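PDB 5C2V: hydrazine synthase subunit alpha, which catalyses, as part of the hydrazine synthase complex, the condensation of hydroxylamine with ammonia to form hydrazine, and binds two c-type hemes. Local coordinates for residues D[218-226]-D[543-551]; D[268-279]-D[554-565]. All coordinates share one frame; numbering follows the deposited sequence.

Interaction 1 (D[218-226]-D[543-551]). With HEC (heme c), chain B.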
loop_
_atom_site.group_PDB
_atom_site.type_symbol
_atom_site.label_atom_id
_atom_site.label_comp_id
_atom_site.label_asym_id
_atom_site.label_seq_id
_atom_site.Cartn_x
_atom_site.Cartn_y
_atom_site.Cartn_z
ATOM N N ILE D 218 22.771 -11.174 34.163
ATOM C CA ILE D 218 22.108 -10.842 32.903
ATOM C C ILE D 218 22.836 -9.766 32.098
ATOM O O ILE D 218 23.426 -8.834 32.657
ATOM C CB ILE D 218 20.653 -10.378 33.129
ATOM C CG1 ILE D 218 20.601 -9.219 34.125
ATOM C CG2 ILE D 218 19.795 -11.532 33.613
ATOM C CD1 ILE D 218 19.210 -8.665 34.343
ATOM N N ASP D 219 22.781 -9.917 30.777
ATOM C CA ASP D 219 23.357 -8.957 29.840
ATOM C C ASP D 219 22.360 -8.667 28.719
ATOM O O ASP D 219 21.685 -9.576 28.237
ATOM C CB ASP D 219 24.673 -9.489 29.266
ATOM C CG ASP D 219 25.283 -8.555 28.238
ATOM O OD1 ASP D 219 25.281 -7.328 28.470
ATOM O OD2 ASP D 219 25.762 -9.050 27.196
ATOM N N GLN D 220 22.270 -7.407 28.302
ATOM C CA GLN D 220 21.301 -7.013 27.280
ATOM C C GLN D 220 21.909 -7.059 25.882
ATOM O O GLN D 220 22.781 -6.257 25.549
ATOM C CB GLN D 220 20.766 -5.610 27.572
ATOM C CG GLN D 220 19.701 -5.134 26.600
ATOM C CD GLN D 220 19.212 -3.736 26.914
ATOM O OE1 GLN D 220 19.566 -3.157 27.942
ATOM N NE2 GLN D 220 18.393 -3.182 26.027
ATOM N N ILE D 221 21.448 -8.005 25.069
ATOM C CA ILE D 221 22.009 -8.204 23.736
ATOM C C ILE D 221 21.298 -7.451 22.601
ATOM O O ILE D 221 21.834 -7.356 21.498
ATOM C CB ILE D 221 22.023 -9.700 23.377
ATOM C CG1 ILE D 221 20.591 -10.238 23.297
ATOM C CG2 ILE D 221 22.836 -10.478 24.399
ATOM C CD1 ILE D 221 20.511 -11.716 22.992
ATOM N N THR D 222 20.109 -6.915 22.866
ATOM C CA THR D 222 19.349 -6.199 21.834
ATOM C C THR D 222 18.850 -4.855 22.352
ATOM O O THR D 222 18.239 -4.780 23.409
ATOM C CB THR D 222 18.143 -7.016 21.326
ATOM O OG1 THR D 222 17.223 -7.243 22.402
ATOM C CG2 THR D 222 18.595 -8.349 20.746
ATOM N N TYR D 223 19.179 -3.792 21.628
ATOM C CA TYR D 223 18.876 -2.427 22.053
ATOM C C TYR D 223 17.690 -1.714 21.377
ATOM O O TYR D 223 17.508 -0.512 21.571
ATOM C CB TYR D 223 20.158 -1.609 21.952
ATOM C CG TYR D 223 21.133 -2.132 22.979
ATOM C CD1 TYR D 223 22.071 -3.103 22.650
ATOM C CD2 TYR D 223 21.052 -1.724 24.303
ATOM C CE1 TYR D 223 22.935 -3.611 23.601
ATOM C CE2 TYR D 223 21.911 -2.223 25.259
ATOM C CZ TYR D 223 22.850 -3.167 24.904
ATOM O OH TYR D 223 23.705 -3.666 25.859
ATOM N N ASN D 224 16.910 -2.442 20.577
ATOM C CA ASN D 224 15.757 -1.875 19.861
ATOM C C ASN D 224 14.826 -1.043 20.751
ATOM O O ASN D 224 14.501 -1.438 21.870
ATOM C CB ASN D 224 14.947 -3.003 19.207
ATOM C CG ASN D 224 13.895 -2.492 18.229
ATOM O OD1 ASN D 224 13.658 -1.290 18.114
ATOM N ND2 ASN D 224 13.247 -3.418 17.528
ATOM N N LEU D 225 14.409 0.113 20.237
ATOM C CA LEU D 225 13.535 1.027 20.973
ATOM C C LEU D 225 12.096 0.522 21.039
ATOM O O LEU D 225 11.293 1.015 21.832
ATOM C CB LEU D 225 13.568 2.423 20.348
ATOM C CG LEU D 225 14.739 3.309 20.776
ATOM C CD1 LEU D 225 14.665 4.674 20.112
ATOM C CD2 LEU D 225 14.762 3.453 22.288
ATOM N N SER D 226 11.774 -0.455 20.200
ATOM C CA SER D 226 10.498 -1.150 20.303
ATOM C C SER D 226 10.754 -2.588 20.731
ATOM O O SER D 226 11.902 -2.996 20.900
ATOM C CB SER D 226 9.728 -1.099 18.983
ATOM O OG SER D 226 9.154 0.181 18.780
ATOM N N LEU D 543 15.848 3.521 8.130
ATOM C CA LEU D 543 14.870 3.560 9.202
ATOM C C LEU D 543 14.770 2.189 9.838
ATOM O O LEU D 543 14.172 1.263 9.286
ATOM C CB LEU D 543 13.510 4.022 8.675
ATOM C CG LEU D 543 13.453 5.483 8.220
ATOM C CD1 LEU D 543 12.118 5.793 7.564
ATOM C CD2 LEU D 543 13.711 6.427 9.387
ATOM N N THR D 544 15.348 2.101 11.029
ATOM C CA THR D 544 15.533 0.858 11.760
ATOM C C THR D 544 16.349 1.204 12.992
ATOM O O THR D 544 16.772 2.350 13.153
ATOM C CB THR D 544 16.260 -0.218 10.934
ATOM O OG1 THR D 544 16.171 -1.483 11.602
ATOM C CG2 THR D 544 17.722 0.155 10.738
ATOM N N TRP D 545 16.575 0.228 13.860
ATOM C CA TRP D 545 17.435 0.465 15.008
ATOM C C TRP D 545 18.597 -0.519 15.044
ATOM O O TRP D 545 18.413 -1.726 15.201
ATOM C CB TRP D 545 16.623 0.405 16.300
ATOM C CG TRP D 545 15.607 1.502 16.366
ATOM C CD1 TRP D 545 14.251 1.374 16.285
ATOM C CD2 TRP D 545 15.871 2.904 16.489
ATOM N NE1 TRP D 545 13.654 2.609 16.370
ATOM C CE2 TRP D 545 14.627 3.565 16.493
ATOM C CE3 TRP D 545 17.039 3.665 16.605
ATOM C CZ2 TRP D 545 14.517 4.948 16.609
ATOM C CZ3 TRP D 545 16.929 5.038 16.719
ATOM C CH2 TRP D 545 15.676 5.666 16.719
ATOM N N ALA D 546 19.799 0.025 14.889
ATOM C CA ALA D 546 21.022 -0.763 14.874
ATOM C C ALA D 546 21.763 -0.584 16.189
ATOM O O ALA D 546 21.651 0.456 16.834
ATOM C CB ALA D 546 21.904 -0.363 13.700
ATOM N N TYR D 547 22.489 -1.614 16.600
ATOM C CA TYR D 547 23.231 -1.563 17.850
ATOM C C TYR D 547 24.530 -2.351 17.756
ATOM O O TYR D 547 24.580 -3.420 17.149
ATOM C CB TYR D 547 22.372 -2.091 19.001
ATOM C CG TYR D 547 21.684 -3.401 18.691
ATOM C CD1 TYR D 547 20.437 -3.425 18.080
ATOM C CD2 TYR D 547 22.283 -4.612 19.005
ATOM C CE1 TYR D 547 19.806 -4.619 17.792
ATOM C CE2 TYR D 547 21.658 -5.812 18.722
ATOM C CZ TYR D 547 20.421 -5.809 18.116
ATOM O OH TYR D 547 19.795 -7.001 17.831
ATOM N N LEU D 548 25.582 -1.811 18.359
ATOM C CA LEU D 548 26.872 -2.483 18.388
ATOM C C LEU D 548 27.208 -2.929 19.803
ATOM O O LEU D 548 27.019 -2.179 20.757
ATOM C CB LEU D 548 27.975 -1.563 17.856
ATOM C CG LEU D 548 27.904 -1.127 16.392
ATOM C CD1 LEU D 548 28.944 -0.053 16.108
ATOM C CD2 LEU D 548 28.093 -2.318 15.465
ATOM N N ARG D 549 27.690 -4.158 19.939
ATOM C CA ARG D 549 28.235 -4.605 21.212
ATOM C C ARG D 549 29.608 -3.959 21.385
ATOM O O ARG D 549 30.211 -3.530 20.401
ATOM C CB ARG D 549 28.324 -6.134 21.271
ATOM C CG ARG D 549 26.982 -6.855 21.175
ATOM C CD ARG D 549 25.897 -6.177 22.008
ATOM N NE ARG D 549 26.289 -5.979 23.402
ATOM C CZ ARG D 549 26.105 -6.872 24.369
ATOM N NH1 ARG D 549 25.536 -8.039 24.101
ATOM N NH2 ARG D 549 26.493 -6.597 25.606
ATOM N N PRO D 550 30.093 -3.856 22.635
ATOM C CA PRO D 550 31.413 -3.265 22.891
ATOM C C PRO D 550 32.529 -3.898 22.060
ATOM O O PRO D 550 32.565 -5.122 21.920
ATOM C CB PRO D 550 31.627 -3.536 24.381
ATOM C CG PRO D 550 30.254 -3.550 24.947
ATOM C CD PRO D 550 29.381 -4.168 23.888
ATOM N N TYR D 551 33.390 -3.056 21.485
ATOM C CA TYR D 551 34.562 -3.483 20.711
ATOM C C TYR D 551 34.190 -4.164 19.389
ATOM O O TYR D 551 35.038 -4.360 18.519
ATOM C CB TYR D 551 35.452 -4.410 21.553
ATOM C CG TYR D 551 36.622 -4.996 20.800
ATOM C CD1 TYR D 551 37.724 -4.218 20.473
ATOM C CD2 TYR D 551 36.621 -6.329 20.408
ATOM C CE1 TYR D 551 38.795 -4.751 19.780
ATOM C CE2 TYR D 551 37.686 -6.870 19.714
ATOM C CZ TYR D 551 38.770 -6.077 19.403
ATOM O OH TYR D 551 39.834 -6.613 18.714
HETATM FE FE HEC B . 20.535 -0.649 6.436
HETATM C CHA HEC B . 17.183 -1.398 6.796
HETATM C CHB HEC B . 21.304 -3.062 8.746
HETATM C CHC HEC B . 23.841 0.348 6.396
HETATM C CHD HEC B . 19.761 1.916 4.296
HETATM N NA HEC B . 19.449 -1.981 7.555
HETATM C C1A HEC B . 18.075 -2.118 7.557
HETATM C C2A HEC B . 17.727 -3.157 8.502
HETATM C C3A HEC B . 18.858 -3.617 9.044
HETATM C C4A HEC B . 19.967 -2.888 8.459
HETATM C CMA HEC B . 18.973 -4.732 10.106
HETATM C CAA HEC B . 16.292 -3.631 8.820
HETATM C CBA HEC B . 15.979 -4.907 8.043
HETATM C CGA HEC B . 15.899 -4.628 6.564
HETATM O O1A HEC B . 16.539 -5.371 5.776
HETATM O O2A HEC B . 15.199 -3.663 6.167
HETATM N NB HEC B . 22.250 -1.161 7.501
HETATM C C1B HEC B . 22.349 -2.359 8.187
HETATM C C2B HEC B . 23.745 -2.746 8.203
HETATM C C3B HEC B . 24.449 -1.810 7.565
HETATM C C4B HEC B . 23.524 -0.791 7.105
HETATM C CMB HEC B . 24.323 -4.018 8.860
HETATM C CAB HEC B . 25.980 -1.836 7.351
HETATM C CBB HEC B . 26.638 -0.679 8.135
HETATM N NC HEC B . 21.617 0.824 5.473
HETATM C C1C HEC B . 22.951 1.121 5.682
HETATM C C2C HEC B . 23.265 2.321 4.933
HETATM C C3C HEC B . 22.121 2.808 4.448
HETATM C C4C HEC B . 21.072 1.842 4.716
HETATM C CMC HEC B . 24.607 3.084 4.993
HETATM C CAC HEC B . 21.977 4.110 3.629
HETATM C CBC HEC B . 21.137 5.130 4.429
HETATM N ND HEC B . 18.750 0.142 5.674
HETATM C C1D HEC B . 18.690 1.201 4.773
HETATM C C2D HEC B . 17.312 1.440 4.411
HETATM C C3D HEC B . 16.506 0.396 5.192
HETATM C C4D HEC B . 17.480 -0.355 5.948
HETATM C CMD HEC B . 16.781 2.514 3.438
HETATM C CAD HEC B . 14.977 0.189 5.193
HETATM C CBD HEC B . 14.319 1.411 5.820
HETATM C CGD HEC B . 12.825 1.245 5.801
HETATM O O1D HEC B . 12.120 2.241 6.097
HETATM O O2D HEC B . 12.343 0.126 5.483
#

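Interaction 2 (D[268-279]-D[554-565]). With ZN (zinc ion), chain C; HEC (heme c), chain B.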
loop_
_atom_site.group_PDB
_atom_site.type_symbol
_atom_site.label_atom_id
_atom_site.label_comp_id
_atom_site.label_asym_id
_atom_site.label_seq_id
_atom_site.Cartn_x
_atom_site.Cartn_y
_atom_site.Cartn_z
ATOM N N TYR D 268 25.320 -9.775 15.556
ATOM C CA TYR D 268 24.977 -9.687 14.138
ATOM C C TYR D 268 23.485 -9.890 13.850
ATOM O O TYR D 268 23.095 -10.917 13.295
ATOM C CB TYR D 268 25.806 -10.715 13.359
ATOM C CG TYR D 268 25.838 -10.526 11.859
ATOM C CD1 TYR D 268 26.578 -9.501 11.281
ATOM C CD2 TYR D 268 25.157 -11.396 11.016
ATOM C CE1 TYR D 268 26.619 -9.335 9.908
ATOM C CE2 TYR D 268 25.194 -11.238 9.643
ATOM C CZ TYR D 268 25.925 -10.208 9.094
ATOM O OH TYR D 268 25.962 -10.048 7.728
ATOM N N PRO D 269 22.643 -8.914 14.231
ATOM C CA PRO D 269 21.220 -9.008 13.878
ATOM C C PRO D 269 20.972 -8.810 12.381
ATOM O O PRO D 269 21.523 -7.887 11.782
ATOM C CB PRO D 269 20.579 -7.878 14.689
ATOM C CG PRO D 269 21.687 -6.913 14.937
ATOM C CD PRO D 269 22.928 -7.738 15.073
ATOM N N ARG D 270 20.147 -9.669 11.791
ATOM C CA ARG D 270 19.800 -9.554 10.378
ATOM C C ARG D 270 18.358 -10.000 10.146
ATOM O O ARG D 270 17.863 -10.892 10.836
ATOM C CB ARG D 270 20.763 -10.379 9.519
ATOM C CG ARG D 270 20.719 -11.870 9.798
ATOM C CD ARG D 270 21.793 -12.625 9.033
ATOM N NE ARG D 270 21.622 -14.072 9.148
ATOM C CZ ARG D 270 20.963 -14.819 8.268
ATOM N NH1 ARG D 270 20.412 -14.258 7.200
ATOM N NH2 ARG D 270 20.856 -16.128 8.454
ATOM N N PRO D 271 17.676 -9.380 9.170
ATOM C CA PRO D 271 16.274 -9.707 8.885
ATOM C C PRO D 271 16.109 -11.052 8.188
ATOM O O PRO D 271 16.995 -11.472 7.443
ATOM C CB PRO D 271 15.836 -8.570 7.963
ATOM C CG PRO D 271 17.088 -8.174 7.265
ATOM C CD PRO D 271 18.172 -8.300 8.299
ATOM N N ILE D 272 14.982 -11.711 8.428
ATOM C CA ILE D 272 14.663 -12.955 7.739
ATOM C C ILE D 272 13.470 -12.743 6.814
ATOM O O ILE D 272 13.593 -12.891 5.600
ATOM C CB ILE D 272 14.372 -14.103 8.724
ATOM C CG1 ILE D 272 15.637 -14.460 9.507
ATOM C CG2 ILE D 272 13.855 -15.326 7.984
ATOM C CD1 ILE D 272 16.775 -14.958 8.639
ATOM N N TYR D 273 12.312 -12.407 7.379
ATOM C CA TYR D 273 11.143 -12.134 6.544
ATOM C C TYR D 273 10.169 -11.130 7.162
ATOM O O TYR D 273 9.960 -11.119 8.374
ATOM C CB TYR D 273 10.406 -13.440 6.236
ATOM C CG TYR D 273 9.378 -13.319 5.133
ATOM C CD1 TYR D 273 9.766 -13.266 3.800
ATOM C CD2 TYR D 273 8.020 -13.263 5.422
ATOM C CE1 TYR D 273 8.830 -13.158 2.786
ATOM C CE2 TYR D 273 7.078 -13.154 4.415
ATOM C CZ TYR D 273 7.489 -13.102 3.099
ATOM O OH TYR D 273 6.556 -12.994 2.094
ATOM N N GLY D 274 9.576 -10.293 6.315
ATOM C CA GLY D 274 8.475 -9.438 6.728
ATOM C C GLY D 274 8.735 -7.953 6.927
ATOM O O GLY D 274 7.797 -7.202 7.195
ATOM N N ASN D 275 9.988 -7.517 6.823
ATOM C CA ASN D 275 10.303 -6.107 7.060
ATOM C C ASN D 275 10.430 -5.231 5.811
ATOM O O ASN D 275 10.562 -4.011 5.921
ATOM C CB ASN D 275 11.602 -6.001 7.862
ATOM C CG ASN D 275 11.796 -4.630 8.481
ATOM O OD1 ASN D 275 11.079 -4.248 9.404
ATOM N ND2 ASN D 275 12.767 -3.881 7.971
ATOM N N CYS D 276 10.365 -5.830 4.628
ATOM C CA CYS D 276 10.713 -5.095 3.413
ATOM C C CYS D 276 9.558 -4.969 2.420
ATOM O O CYS D 276 8.635 -5.785 2.413
ATOM C CB CYS D 276 11.916 -5.756 2.731
ATOM S SG CYS D 276 13.477 -5.627 3.657
ATOM N N ASP D 277 9.622 -3.933 1.585
ATOM C CA ASP D 277 8.606 -3.686 0.567
ATOM C C ASP D 277 8.499 -4.850 -0.411
ATOM O O ASP D 277 9.510 -5.380 -0.872
ATOM C CB ASP D 277 8.910 -2.394 -0.196
ATOM C CG ASP D 277 8.888 -1.169 0.697
ATOM O OD1 ASP D 277 7.790 -0.620 0.930
ATOM O OD2 ASP D 277 9.970 -0.751 1.162
ATOM N N GLY D 278 7.269 -5.240 -0.725
ATOM C CA GLY D 278 7.023 -6.323 -1.659
ATOM C C GLY D 278 6.714 -7.635 -0.967
ATOM O O GLY D 278 6.139 -8.542 -1.568
ATOM N N GLU D 279 7.098 -7.738 0.301
ATOM C CA GLU D 279 6.876 -8.954 1.075
ATOM C C GLU D 279 5.446 -9.042 1.607
ATOM O O GLU D 279 4.778 -8.028 1.806
ATOM C CB GLU D 279 7.887 -9.040 2.219
ATOM C CG GLU D 279 9.319 -9.208 1.731
ATOM C CD GLU D 279 10.343 -9.094 2.840
ATOM O OE1 GLU D 279 9.946 -8.837 3.995
ATOM O OE2 GLU D 279 11.548 -9.260 2.554
ATOM N N ARG D 554 30.808 -3.752 12.543
ATOM C CA ARG D 554 29.901 -4.391 11.592
ATOM C C ARG D 554 30.042 -3.864 10.172
ATOM O O ARG D 554 30.138 -2.661 9.947
ATOM C CB ARG D 554 28.447 -4.242 12.050
ATOM C CG ARG D 554 27.462 -4.913 11.103
ATOM C CD ARG D 554 26.221 -5.436 11.799
ATOM N NE ARG D 554 25.489 -6.341 10.917
ATOM C CZ ARG D 554 24.272 -6.813 11.158
ATOM N NH1 ARG D 554 23.625 -6.464 12.260
ATOM N NH2 ARG D 554 23.698 -7.635 10.288
ATOM N N ILE D 555 30.026 -4.785 9.215
ATOM C CA ILE D 555 30.221 -4.450 7.816
ATOM C C ILE D 555 28.922 -4.577 7.029
ATOM O O ILE D 555 28.047 -5.375 7.374
ATOM C CB ILE D 555 31.289 -5.356 7.170
ATOM C CG1 ILE D 555 30.757 -6.781 7.014
ATOM C CG2 ILE D 555 32.558 -5.362 8.003
ATOM C CD1 ILE D 555 31.638 -7.669 6.183
ATOM N N CYS D 556 28.787 -3.764 5.989
ATOM C CA CYS D 556 27.691 -3.933 5.041
ATOM C C CYS D 556 28.152 -3.537 3.645
ATOM O O CYS D 556 28.906 -2.577 3.484
ATOM C CB CYS D 556 26.469 -3.115 5.462
ATOM S SG CYS D 556 26.810 -1.375 5.785
ATOM N N SER D 557 27.706 -4.285 2.640
ATOM C CA SER D 557 28.104 -4.032 1.257
ATOM C C SER D 557 27.664 -2.655 0.787
ATOM O O SER D 557 28.420 -1.935 0.137
ATOM C CB SER D 557 27.518 -5.090 0.318
ATOM O OG SER D 557 28.042 -6.376 0.590
ATOM N N GLY D 558 26.436 -2.293 1.138
ATOM C CA GLY D 558 25.799 -1.128 0.562
ATOM C C GLY D 558 24.709 -0.559 1.439
ATOM O O GLY D 558 24.562 -0.946 2.599
ATOM N N CYS D 559 23.939 0.367 0.881
ATOM C CA CYS D 559 22.857 0.982 1.627
ATOM C C CYS D 559 21.567 0.270 1.247
ATOM O O CYS D 559 21.005 0.508 0.182
ATOM C CB CYS D 559 22.796 2.480 1.306
ATOM S SG CYS D 559 21.413 3.410 1.987
ATOM N N HIS D 560 21.096 -0.582 2.154
ATOM C CA HIS D 560 20.005 -1.521 1.886
ATOM C C HIS D 560 20.157 -2.210 0.527
ATOM O O HIS D 560 19.206 -2.282 -0.245
ATOM C CB HIS D 560 18.646 -0.820 1.971
ATOM C CG HIS D 560 17.500 -1.765 2.169
ATOM N ND1 HIS D 560 16.769 -2.281 1.120
ATOM C CD2 HIS D 560 16.968 -2.298 3.295
ATOM C CE1 HIS D 560 15.832 -3.085 1.592
ATOM N NE2 HIS D 560 15.931 -3.113 2.909
ATOM N N TYR D 561 21.358 -2.705 0.232
ATOM C CA TYR D 561 21.608 -3.372 -1.044
ATOM C C TYR D 561 21.119 -4.821 -1.028
ATOM O O TYR D 561 20.887 -5.420 -2.080
ATOM C CB TYR D 561 23.100 -3.317 -1.396
ATOM C CG TYR D 561 23.521 -4.296 -2.475
ATOM C CD1 TYR D 561 23.191 -4.079 -3.808
ATOM C CD2 TYR D 561 24.248 -5.436 -2.159
ATOM C CE1 TYR D 561 23.574 -4.971 -4.795
ATOM C CE2 TYR D 561 24.635 -6.333 -3.138
ATOM C CZ TYR D 561 24.295 -6.096 -4.453
ATOM O OH TYR D 561 24.678 -6.987 -5.430
ATOM N N GLY D 562 20.939 -5.373 0.167
ATOM C CA GLY D 562 20.501 -6.750 0.296
ATOM C C GLY D 562 21.580 -7.709 0.759
ATOM O O GLY D 562 21.355 -8.918 0.814
ATOM N N SER D 563 22.757 -7.178 1.080
ATOM C CA SER D 563 23.838 -8.007 1.602
ATOM C C SER D 563 23.443 -8.630 2.933
ATOM O O SER D 563 23.884 -9.728 3.262
ATOM C CB SER D 563 25.124 -7.198 1.769
ATOM O OG SER D 563 25.055 -6.353 2.904
ATOM N N TYR D 564 22.631 -7.919 3.710
ATOM C CA TYR D 564 22.102 -8.490 4.940
ATOM C C TYR D 564 20.694 -9.068 4.789
ATOM O O TYR D 564 20.099 -9.494 5.781
ATOM C CB TYR D 564 22.127 -7.467 6.086
ATOM C CG TYR D 564 21.756 -6.035 5.750
ATOM C CD1 TYR D 564 20.429 -5.620 5.733
ATOM C CD2 TYR D 564 22.739 -5.085 5.509
ATOM C CE1 TYR D 564 20.093 -4.304 5.450
ATOM C CE2 TYR D 564 22.414 -3.769 5.226
ATOM C CZ TYR D 564 21.090 -3.381 5.200
ATOM O OH TYR D 564 20.768 -2.066 4.926
ATOM N N ARG D 565 20.147 -9.086 3.575
ATOM C CA ARG D 565 18.815 -9.665 3.408
ATOM C C ARG D 565 18.745 -10.869 2.457
ATOM O O ARG D 565 18.762 -12.013 2.909
ATOM C CB ARG D 565 17.849 -8.572 2.927
ATOM C CG ARG D 565 16.437 -9.045 2.596
ATOM C CD ARG D 565 15.741 -9.651 3.797
ATOM N NE ARG D 565 14.462 -10.249 3.429
ATOM C CZ ARG D 565 14.315 -11.508 3.027
ATOM N NH1 ARG D 565 15.368 -12.308 2.950
ATOM N NH2 ARG D 565 13.112 -11.969 2.710
HETATM ZN ZN ZN C . 14.431 -3.627 4.213
HETATM FE FE HEC B . 20.535 -0.649 6.436
HETATM C CHA HEC B . 17.183 -1.398 6.796
HETATM C CHB HEC B . 21.304 -3.062 8.746
HETATM C CHC HEC B . 23.841 0.348 6.396
HETATM C CHD HEC B . 19.761 1.916 4.296
HETATM N NA HEC B . 19.449 -1.981 7.555
HETATM C C1A HEC B . 18.075 -2.118 7.557
HETATM C C2A HEC B . 17.727 -3.157 8.502
HETATM C C3A HEC B . 18.858 -3.617 9.044
HETATM C C4A HEC B . 19.967 -2.888 8.459
HETATM C CMA HEC B . 18.973 -4.732 10.106
HETATM C CAA HEC B . 16.292 -3.631 8.820
HETATM C CBA HEC B . 15.979 -4.907 8.043
HETATM C CGA HEC B . 15.899 -4.628 6.564
HETATM O O1A HEC B . 16.539 -5.371 5.776
HETATM O O2A HEC B . 15.199 -3.663 6.167
HETATM N NB HEC B . 22.250 -1.161 7.501
HETATM C C1B HEC B . 22.349 -2.359 8.187
HETATM C C2B HEC B . 23.745 -2.746 8.203
HETATM C C3B HEC B . 24.449 -1.810 7.565
HETATM C C4B HEC B . 23.524 -0.791 7.105
HETATM C CMB HEC B . 24.323 -4.018 8.860
HETATM C CAB HEC B . 25.980 -1.836 7.351
HETATM C CBB HEC B . 26.638 -0.679 8.135
HETATM N NC HEC B . 21.617 0.824 5.473
HETATM C C1C HEC B . 22.951 1.121 5.682
HETATM C C2C HEC B . 23.265 2.321 4.933
HETATM C C3C HEC B . 22.121 2.808 4.448
HETATM C C4C HEC B . 21.072 1.842 4.716
HETATM C CMC HEC B . 24.607 3.084 4.993
HETATM C CAC HEC B . 21.977 4.110 3.629
HETATM C CBC HEC B . 21.137 5.130 4.429
HETATM N ND HEC B . 18.750 0.142 5.674
HETATM C C1D HEC B . 18.690 1.201 4.773
HETATM C C2D HEC B . 17.312 1.440 4.411
HETATM C C3D HEC B . 16.506 0.396 5.192
HETATM C C4D HEC B . 17.480 -0.355 5.948
HETATM C CMD HEC B . 16.781 2.514 3.438
HETATM C CAD HEC B . 14.977 0.189 5.193
HETATM C CBD HEC B . 14.319 1.411 5.820
HETATM C CGD HEC B . 12.825 1.245 5.801
HETATM O O1D HEC B . 12.120 2.241 6.097
HETATM O O2D HEC B . 12.343 0.126 5.483
HETATM O O HOH W 1 25.897 -6.947 7.637
HETATM O O HOH W 2 17.204 -12.413 5.069
HETATM O O HOH W 3 12.484 -8.303 5.180
HETATM O O HOH W 4 12.933 -2.155 4.135
#

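Interaction 1 (D[218-226]-D[543-551])
Arg549 meets Asp219 end-on in a salt bridge, NH1 and NH2 both donating to OD2. The shorter leg, Arg549 NH2 to Asp219 OD2, is 3.0 Å and uses the syn lone pair; NH1 comes in 31° out of the carboxylate plane. Arg189 also pairs with this carboxylate, while Asp524 and the carbonyl of Asp265 take other guanidinium hydrogens, so the buried charges are shared among several partners. Packing is tight around Tyr547. With CG between its backbone N and carbonyl carbon (chi1 48°), the ring lies against the 221-223 backbone, and Thr222 CA stands 4.2 Å from its centroid in a CH-pi contact. Tyr223 turns its edge to this ring in an offset edge-to-face pair, and Asp262 holds the Tyr547 hydroxyl. Farther along, Leu225 CD1 sits 3.7 Å from the centroid of the six-membered ring of Trp545. The looser side is at Gln220, partly exposed, whose amide leads away from 543-551. Strand 216-220 runs between strands 186-191 and 209-211, whereas 543-551, the loop joining strands 538-541 and 553-556, bonds through its backbone to Asp524 and Tyr527 of the heme-binding middle domain.

Interaction 2 (D[268-279]-D[554-565])
Pro269 O is gripped by both terminal nitrogens of Arg554, at 2.6 Å from NH1 and 2.7 Å from NH2. The carbonyl oxygen lies in the guanidinium plane, though NH2 stands 44° out of the carbonyl plane. The Tyr268 ring covers one face of this guanidinium in a cation-pi contact, Arg554 CZ lying 4.0 Å from the ring centroid, and a heme methyl, CMB, covers the opposite face. Arg270 NH2 is hydrogen-bonded to Asn250 of the neighbouring beta-subunit chain. A second arginine works side-on: Arg565 donates from NH2 and NE to Glu279 OE2, the NH2 leg measuring 3.1 Å, with Ile272 O over its guanidinium centre. Its NH2 is bonded also to the carbonyl of Pro321. The other carboxylate oxygen, OE1, accepts from the backbone N of Gly274 and of Cys276 from opposite faces, which ties the cysteine loop to the same glutamate. Cys276 SG, 2.3 Å from the zinc ion, and His560 NE2, 2.0 Å from it, share the metal with a heme propionate and a water. Cys556, Cys559 and His560 form a CXXCH heme-binding motif, but here the histidine goes to zinc, Asp440 holding its ND1, and Tyr564 OH binds the heme iron at 2.1 Å. Strand 270-273, at the edge of a four-stranded antiparallel sheet consistent with a propeller blade, pairs with strand 256-262, with a classic bulge where Ile272 and Tyr273 both face Ile259; strand 553-556 runs parallel to strand 428-433.

Both interactions join propeller-side segments to the middle domain and meet the same heme c, their centres about 16 Å apart. Interaction 2 supplies the covalent cysteines, the iron ligand and the protein ligands of the zinc ion; in interaction 1, segment 543-551 lines the heme pocket with Leu543 and Thr544, which do not touch 218-226, and its Tyr547 side chain is about 12 Å from that of Tyr564. The contacts meet where Tyr547 OH, central to interaction 1, packs at 3.4 Å on CB of Pro269, the proline whose carbonyl Arg554 grips. The neighbouring Leu548 touches Arg554 itself, CD2 to CB 3.9 Å, and the guanidinium of that arginine lies against heme methyl CMB.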